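Local atomic coordinates of N-acetylglucosaminidase (Paenibacillus barengoltzii, PDB entry 6INX), a protein that probably hydrolyses glycosidic bonds of N-acetylglucosamine residues, as a glycoside hydrolase family 18 N-acetylglucosaminidase. Residues 110-115 with 162-167; 152-157 with 175-180. All coordinates share one frame; numbering follows the deposited sequence.

Overall arrangement
Both contacts are buried and belong to the family 18 TIM barrel, yet they lie at different levels of it, their centres about 17 Å apart. Contact 2 sits where the parallel neighbours 153-159 and 179-183 begin; contact 1 joins the loop after strand 105-109 to helix 162-166, which follows strand 153-159. Their chemistry differs accordingly. Contact 1 is a tyrosine cluster with water between its segments and lies within reach of the second subunit, whereas contact 2 combines aliphatic and aromatic packing with an aspartate that grips the neighbouring backbone, and no other chain of the assembly touches its segments. The two meet where Tyr164 OH approaches Ile156 CD1 at 3.6 Å.

Contact 1: residues 110-115 with 162-167; sequences WEYPCY and QYYIDG
Tyr163 turns the edge of its ring to the face of Tyr112, with CE2 3.7 Å above the plane and over its centre; Glu111 CB lies on the opposite face, toward the rim. A second edge-to-face pair forms with Tyr115, planes at 83°: Tyr163 CD2 stands over the rim of one face of the Tyr115 ring and Cys114 CB over that of its other face. Tyr115 CE2 lies in the plane of the Tyr163 ring, at its edge, and a water lies in plane at the edge of Tyr115. Tyr163 CG stands between its backbone N and carbonyl carbon (chi1 66°), from where the ring reaches both tyrosines. Tyr164 crosses Tyr112 at about a right angle, its CD2 3.7 Å from Tyr112 CD1. The loop carrying Tyr112 and Tyr115 begins with Trp110 and Glu111, which end the family 18 signature DGxDxDxE, here DGVDLDWE; after a cis peptide, a type II turn runs from Tyr112 to Tyr115. Tyr115 OH donates to Tyr163 O (2.6 Å), the donor tilted 27° from the carbonyl plane. One water accepts from Tyr164 OH (2.7 Å) and donates to Trp110 O. Gly167 packs where a side chain would run into Pro113 O and the Tyr115 ring.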
loop_
_atom_site.group_PDB
_atom_site.type_symbol
_atom_site.label_atom_id
_atom_site.label_comp_id
_atom_site.label_asym_id
_atom_site.label_seq_id
_atom_site.Cartn_x
_atom_site.Cartn_y
_atom_site.Cartn_z
ATOM N N TRP A 110 -10.810 -4.252 17.491
ATOM C CA TRP A 110 -11.686 -4.164 16.326
ATOM C C TRP A 110 -10.818 -3.931 15.091
ATOM O O TRP A 110 -10.090 -2.940 15.012
ATOM C CB TRP A 110 -12.642 -2.989 16.558
ATOM C CG TRP A 110 -13.582 -2.603 15.432
ATOM C CD1 TRP A 110 -13.726 -3.199 14.208
ATOM C CD2 TRP A 110 -14.516 -1.523 15.459
ATOM N NE1 TRP A 110 -14.690 -2.545 13.470
ATOM C CE2 TRP A 110 -15.192 -1.511 14.217
ATOM C CE3 TRP A 110 -14.858 -0.567 16.419
ATOM C CZ2 TRP A 110 -16.177 -0.581 13.914
ATOM C CZ3 TRP A 110 -15.851 0.343 16.122
ATOM C CH2 TRP A 110 -16.486 0.346 14.870
ATOM N N GLU A 111 -10.877 -4.852 14.134
ATOM C CA GLU A 111 -9.988 -4.796 12.976
ATOM C C GLU A 111 -10.827 -4.697 11.707
ATOM O O GLU A 111 -11.145 -5.723 11.106
ATOM C CB GLU A 111 -9.077 -6.041 12.976
ATOM C CG GLU A 111 -8.228 -6.128 14.250
ATOM C CD GLU A 111 -7.225 -7.278 14.252
ATOM O OE1 GLU A 111 -6.974 -7.874 13.194
ATOM O OE2 GLU A 111 -6.677 -7.580 15.336
ATOM N N TYR A 112 -11.209 -3.486 11.295
ATOM C CA TYR A 112 -10.842 -2.204 11.906
ATOM C C TYR A 112 -12.014 -1.257 11.633
ATOM O O TYR A 112 -12.763 -1.482 10.684
ATOM C CB TYR A 112 -9.604 -1.597 11.221
ATOM C CG TYR A 112 -8.455 -2.552 10.958
ATOM C CD1 TYR A 112 -7.466 -2.770 11.916
ATOM C CD2 TYR A 112 -8.355 -3.222 9.741
ATOM C CE1 TYR A 112 -6.407 -3.654 11.664
ATOM C CE2 TYR A 112 -7.319 -4.086 9.488
ATOM C CZ TYR A 112 -6.349 -4.295 10.439
ATOM O OH TYR A 112 -5.326 -5.181 10.148
ATOM N N PRO A 113 -12.155 -0.174 12.401
ATOM C CA PRO A 113 -13.229 0.789 12.117
ATOM C C PRO A 113 -13.163 1.272 10.674
ATOM O O PRO A 113 -12.104 1.692 10.202
ATOM C CB PRO A 113 -12.941 1.936 13.094
ATOM C CG PRO A 113 -12.206 1.293 14.235
ATOM C CD PRO A 113 -11.365 0.204 13.593
ATOM N N CYS A 114 -14.295 1.158 9.959
ATOM C CA CYS A 114 -14.508 1.541 8.560
ATOM C C CYS A 114 -14.123 0.459 7.557
ATOM O O CYS A 114 -14.370 0.635 6.358
ATOM C CB CYS A 114 -13.838 2.871 8.158
ATOM S SG CYS A 114 -14.325 4.320 9.135
ATOM N N TYR A 115 -13.527 -0.644 8.002
ATOM C CA TYR A 115 -12.957 -1.651 7.110
ATOM C C TYR A 115 -13.645 -2.995 7.306
ATOM O O TYR A 115 -13.704 -3.514 8.424
ATOM C CB TYR A 115 -11.437 -1.751 7.305
ATOM C CG TYR A 115 -10.798 -0.432 6.959
ATOM C CD1 TYR A 115 -10.618 -0.069 5.632
ATOM C CD2 TYR A 115 -10.448 0.480 7.943
ATOM C CE1 TYR A 115 -10.080 1.146 5.289
ATOM C CE2 TYR A 115 -9.905 1.709 7.610
ATOM C CZ TYR A 115 -9.726 2.036 6.278
ATOM O OH TYR A 115 -9.198 3.267 5.944
ATOM N N GLN A 162 -1.628 3.702 6.893
ATOM C CA GLN A 162 -2.428 4.900 6.663
ATOM C C GLN A 162 -3.925 4.622 6.753
ATOM O O GLN A 162 -4.685 5.464 7.236
ATOM C CB GLN A 162 -2.088 5.490 5.291
ATOM C CG GLN A 162 -2.775 6.819 4.997
ATOM C CD GLN A 162 -2.243 7.966 5.834
ATOM O OE1 GLN A 162 -1.033 8.201 5.885
ATOM N NE2 GLN A 162 -3.138 8.688 6.485
ATOM N N TYR A 163 -4.372 3.467 6.255
ATOM C CA TYR A 163 -5.802 3.171 6.295
ATOM C C TYR A 163 -6.369 3.354 7.696
ATOM O O TYR A 163 -7.511 3.805 7.858
ATOM C CB TYR A 163 -6.084 1.747 5.785
ATOM C CG TYR A 163 -5.519 0.648 6.666
ATOM C CD1 TYR A 163 -4.265 0.104 6.418
ATOM C CD2 TYR A 163 -6.232 0.161 7.760
ATOM C CE1 TYR A 163 -3.742 -0.893 7.232
ATOM C CE2 TYR A 163 -5.702 -0.834 8.585
ATOM C CZ TYR A 163 -4.457 -1.347 8.307
ATOM O OH TYR A 163 -3.923 -2.329 9.110
ATOM N N TYR A 164 -5.602 2.979 8.724
ATOM C CA TYR A 164 -6.166 2.988 10.071
ATOM C C TYR A 164 -6.356 4.415 10.565
ATOM O O TYR A 164 -7.385 4.736 11.183
ATOM C CB TYR A 164 -5.288 2.188 11.036
ATOM C CG TYR A 164 -5.986 1.960 12.362
ATOM C CD1 TYR A 164 -5.854 2.884 13.399
ATOM C CD2 TYR A 164 -6.804 0.848 12.558
ATOM C CE1 TYR A 164 -6.497 2.697 14.613
ATOM C CE2 TYR A 164 -7.458 0.644 13.770
ATOM C CZ TYR A 164 -7.302 1.575 14.788
ATOM O OH TYR A 164 -7.946 1.392 15.992
ATOM N N ILE A 165 -5.380 5.281 10.284
ATOM C CA ILE A 165 -5.507 6.703 10.579
ATOM C C ILE A 165 -6.721 7.281 9.868
ATOM O O ILE A 165 -7.488 8.060 10.444
ATOM C CB ILE A 165 -4.212 7.425 10.157
ATOM C CG1 ILE A 165 -2.997 6.833 10.882
ATOM C CG2 ILE A 165 -4.331 8.931 10.388
ATOM C CD1 ILE A 165 -3.021 7.044 12.381
ATOM N N ASP A 166 -6.921 6.899 8.599
ATOM C CA ASP A 166 -8.017 7.445 7.813
ATOM C C ASP A 166 -9.373 6.976 8.312
ATOM O O ASP A 166 -10.374 7.650 8.055
ATOM C CB ASP A 166 -7.859 7.056 6.338
ATOM C CG ASP A 166 -6.644 7.700 5.684
ATOM O OD1 ASP A 166 -6.065 8.633 6.281
ATOM O OD2 ASP A 166 -6.282 7.285 4.564
ATOM N N GLY A 167 -9.437 5.846 9.015
ATOM C CA GLY A 167 -10.695 5.340 9.524
ATOM C C GLY A 167 -10.981 5.660 10.972
ATOM O O GLY A 167 -11.983 5.170 11.511
HETATM O O HOH W 1 -8.648 -1.167 16.438
HETATM O O HOH W 2 -9.417 1.984 10.991
#

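Contact 2: residues 152-157 with 175-180; sequences YWLTIA and RYLDFV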
loop_
_atom_site.group_PDB
_atom_site.type_symbol
_atom_site.label_atom_id
_atom_site.label_comp_id
_atom_site.label_asym_id
_atom_site.label_seq_id
_atom_site.Cartn_x
_atom_site.Cartn_y
_atom_site.Cartn_z
ATOM N N TYR A 152 -9.145 0.942 36.336
ATOM C CA TYR A 152 -9.363 -0.084 35.328
ATOM C C TYR A 152 -8.829 0.451 34.006
ATOM O O TYR A 152 -8.902 1.656 33.749
ATOM C CB TYR A 152 -10.844 -0.436 35.205
ATOM C CG TYR A 152 -11.333 -1.315 36.337
ATOM C CD1 TYR A 152 -10.886 -2.621 36.470
ATOM C CD2 TYR A 152 -12.252 -0.840 37.263
ATOM C CE1 TYR A 152 -11.322 -3.426 37.511
ATOM C CE2 TYR A 152 -12.694 -1.633 38.308
ATOM C CZ TYR A 152 -12.230 -2.927 38.420
ATOM O OH TYR A 152 -12.673 -3.719 39.455
ATOM N N TRP A 153 -8.255 -0.438 33.199
ATOM C CA TRP A 153 -7.524 -0.081 31.990
ATOM C C TRP A 153 -8.396 -0.216 30.745
ATOM O O TRP A 153 -9.258 -1.093 30.660
ATOM C CB TRP A 153 -6.302 -0.987 31.817
ATOM C CG TRP A 153 -5.255 -0.828 32.881
ATOM C CD1 TRP A 153 -5.396 -1.081 34.218
ATOM C CD2 TRP A 153 -3.904 -0.403 32.695
ATOM N NE1 TRP A 153 -4.217 -0.833 34.873
ATOM C CE2 TRP A 153 -3.285 -0.411 33.961
ATOM C CE3 TRP A 153 -3.156 -0.015 31.581
ATOM C CZ2 TRP A 153 -1.955 -0.043 34.145
ATOM C CZ3 TRP A 153 -1.839 0.356 31.764
ATOM C CH2 TRP A 153 -1.249 0.334 33.036
ATOM N N LEU A 154 -8.122 0.636 29.756
ATOM C CA LEU A 154 -8.712 0.504 28.428
ATOM C C LEU A 154 -7.616 0.792 27.419
ATOM O O LEU A 154 -6.991 1.854 27.469
ATOM C CB LEU A 154 -9.883 1.476 28.234
ATOM C CG LEU A 154 -10.638 1.332 26.907
ATOM C CD1 LEU A 154 -11.308 -0.036 26.814
ATOM C CD2 LEU A 154 -11.652 2.461 26.768
ATOM N N THR A 155 -7.360 -0.163 26.530
ATOM C CA THR A 155 -6.377 -0.003 25.469
ATOM C C THR A 155 -7.022 -0.456 24.170
ATOM O O THR A 155 -8.140 -0.977 24.163
ATOM C CB THR A 155 -5.108 -0.828 25.738
ATOM O OG1 THR A 155 -5.435 -2.219 25.723
ATOM C CG2 THR A 155 -4.497 -0.488 27.101
ATOM N N ILE A 156 -6.314 -0.238 23.057
ATOM C CA ILE A 156 -6.716 -0.786 21.770
ATOM C C ILE A 156 -5.495 -1.389 21.101
ATOM O O ILE A 156 -4.352 -1.053 21.411
ATOM C CB ILE A 156 -7.364 0.244 20.813
ATOM C CG1 ILE A 156 -6.339 1.311 20.387
ATOM C CG2 ILE A 156 -8.637 0.833 21.424
ATOM C CD1 ILE A 156 -6.850 2.261 19.306
ATOM N N ALA A 157 -5.759 -2.304 20.177
ATOM C CA ALA A 157 -4.776 -2.696 19.180
ATOM C C ALA A 157 -5.181 -2.048 17.868
ATOM O O ALA A 157 -6.333 -2.189 17.429
ATOM C CB ALA A 157 -4.755 -4.214 19.009
ATOM N N ARG A 175 -7.278 9.898 24.029
ATOM C CA ARG A 175 -7.582 10.498 25.324
ATOM C C ARG A 175 -8.218 9.497 26.284
ATOM O O ARG A 175 -8.074 9.630 27.505
ATOM C CB ARG A 175 -8.481 11.719 25.103
ATOM C CG ARG A 175 -9.673 11.844 26.018
ATOM C CD ARG A 175 -10.565 13.002 25.567
ATOM N NE ARG A 175 -11.783 13.101 26.368
ATOM C CZ ARG A 175 -11.895 13.841 27.468
ATOM N NH1 ARG A 175 -10.861 14.550 27.904
ATOM N NH2 ARG A 175 -13.043 13.872 28.134
ATOM N N TYR A 176 -8.894 8.477 25.760
ATOM C CA TYR A 176 -9.614 7.518 26.590
ATOM C C TYR A 176 -8.813 6.264 26.896
ATOM O O TYR A 176 -9.304 5.394 27.621
ATOM C CB TYR A 176 -10.934 7.138 25.913
ATOM C CG TYR A 176 -11.720 8.367 25.576
ATOM C CD1 TYR A 176 -12.249 9.157 26.582
ATOM C CD2 TYR A 176 -11.883 8.775 24.259
ATOM C CE1 TYR A 176 -12.950 10.305 26.285
ATOM C CE2 TYR A 176 -12.587 9.926 23.953
ATOM C CZ TYR A 176 -13.112 10.685 24.974
ATOM O OH TYR A 176 -13.805 11.836 24.678
ATOM N N LEU A 177 -7.579 6.170 26.408
ATOM C CA LEU A 177 -6.811 4.934 26.460
ATOM C C LEU A 177 -5.564 5.084 27.320
ATOM O O LEU A 177 -4.910 6.134 27.314
ATOM C CB LEU A 177 -6.363 4.540 25.060
ATOM C CG LEU A 177 -7.495 4.409 24.048
ATOM C CD1 LEU A 177 -6.899 4.017 22.713
ATOM C CD2 LEU A 177 -8.536 3.400 24.537
ATOM N N ASP A 178 -5.229 4.016 28.044
ATOM C CA ASP A 178 -3.956 3.989 28.759
ATOM C C ASP A 178 -2.790 3.939 27.789
ATOM O O ASP A 178 -1.758 4.582 28.014
ATOM C CB ASP A 178 -3.906 2.790 29.704
ATOM C CG ASP A 178 -4.908 2.897 30.827
ATOM O OD1 ASP A 178 -4.551 3.436 31.894
ATOM O OD2 ASP A 178 -6.055 2.467 30.645
ATOM N N PHE A 179 -2.922 3.152 26.725
ATOM C CA PHE A 179 -1.960 3.184 25.634
ATOM C C PHE A 179 -2.607 2.608 24.383
ATOM O O PHE A 179 -3.704 2.038 24.428
ATOM C CB PHE A 179 -0.629 2.492 25.973
ATOM C CG PHE A 179 -0.758 1.088 26.503
ATOM C CD1 PHE A 179 -0.619 0.838 27.860
ATOM C CD2 PHE A 179 -0.956 0.011 25.652
ATOM C CE1 PHE A 179 -0.702 -0.453 28.356
ATOM C CE2 PHE A 179 -1.042 -1.285 26.146
ATOM C CZ PHE A 179 -0.914 -1.515 27.498
ATOM N N VAL A 180 -1.920 2.821 23.258
ATOM C CA VAL A 180 -2.313 2.338 21.939
ATOM C C VAL A 180 -1.262 1.330 21.501
ATOM O O VAL A 180 -0.081 1.674 21.383
ATOM C CB VAL A 180 -2.378 3.496 20.930
ATOM C CG1 VAL A 180 -2.735 2.977 19.524
ATOM C CG2 VAL A 180 -3.349 4.565 21.397
#
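Asp178 crosses Trp153 at about a right angle, laying its carboxylate over one face of the indole with the two planes 29° apart. Asp178 OD1 stands toward the rim of that face, and Asp178 CB reaches Trp153 CE3 at 3.5 Å. The other carboxylate oxygen, Asp178 OD2, accepts from Leu154 N (2.9 Å), which meets it nearly along the C-O axis, while Asp178 N donates to Leu154 O (2.8 Å). One residue thus serves both the N-H and the C=O of Leu154, its side chain taking one and its backbone the other. Arg138 of helix 126-148 forms a salt bridge with OD2, and His151 donates to OD1. An alanine in place of Asp178 would probably leave Leu154 N without its acceptor and Arg138 without its carboxylate mate, and thin the residue's cover of the indole face to CB alone.

Thr155 and Phe179 lie side by side, pointing the same way. Thr155 CG2 sits over the centre of the Phe179 ring in a CH-pi contact, 3.7 Å from the centroid and 11° off the normal; chi1 of 65° sets OG1 between the backbone N and the carbonyl carbon, where it hydrogen-bonds to Asp107 of the adjacent strand and leaves CG2 to the ring. Trp153 crosses Phe179 obliquely, its CZ3 3.7 Å from Phe179 CE1. On the other face of the sheet Ile156 and Val180 also run side by side, and Leu177 crosses Ile156 at about a right angle, bringing CD1 to 3.6 Å from Ile156 CG1. Leu177 CD2 meets Leu154 CG. Leu154 and Ile156 continue onto helix 126-148, against Met137 and Leu134. This two-sided layering, with Thr155 and Phe179 facing inward and Ile156, with Val180 on the same face, turned toward the helix layer, is consistent with neighbouring parallel strands of a TIM barrel.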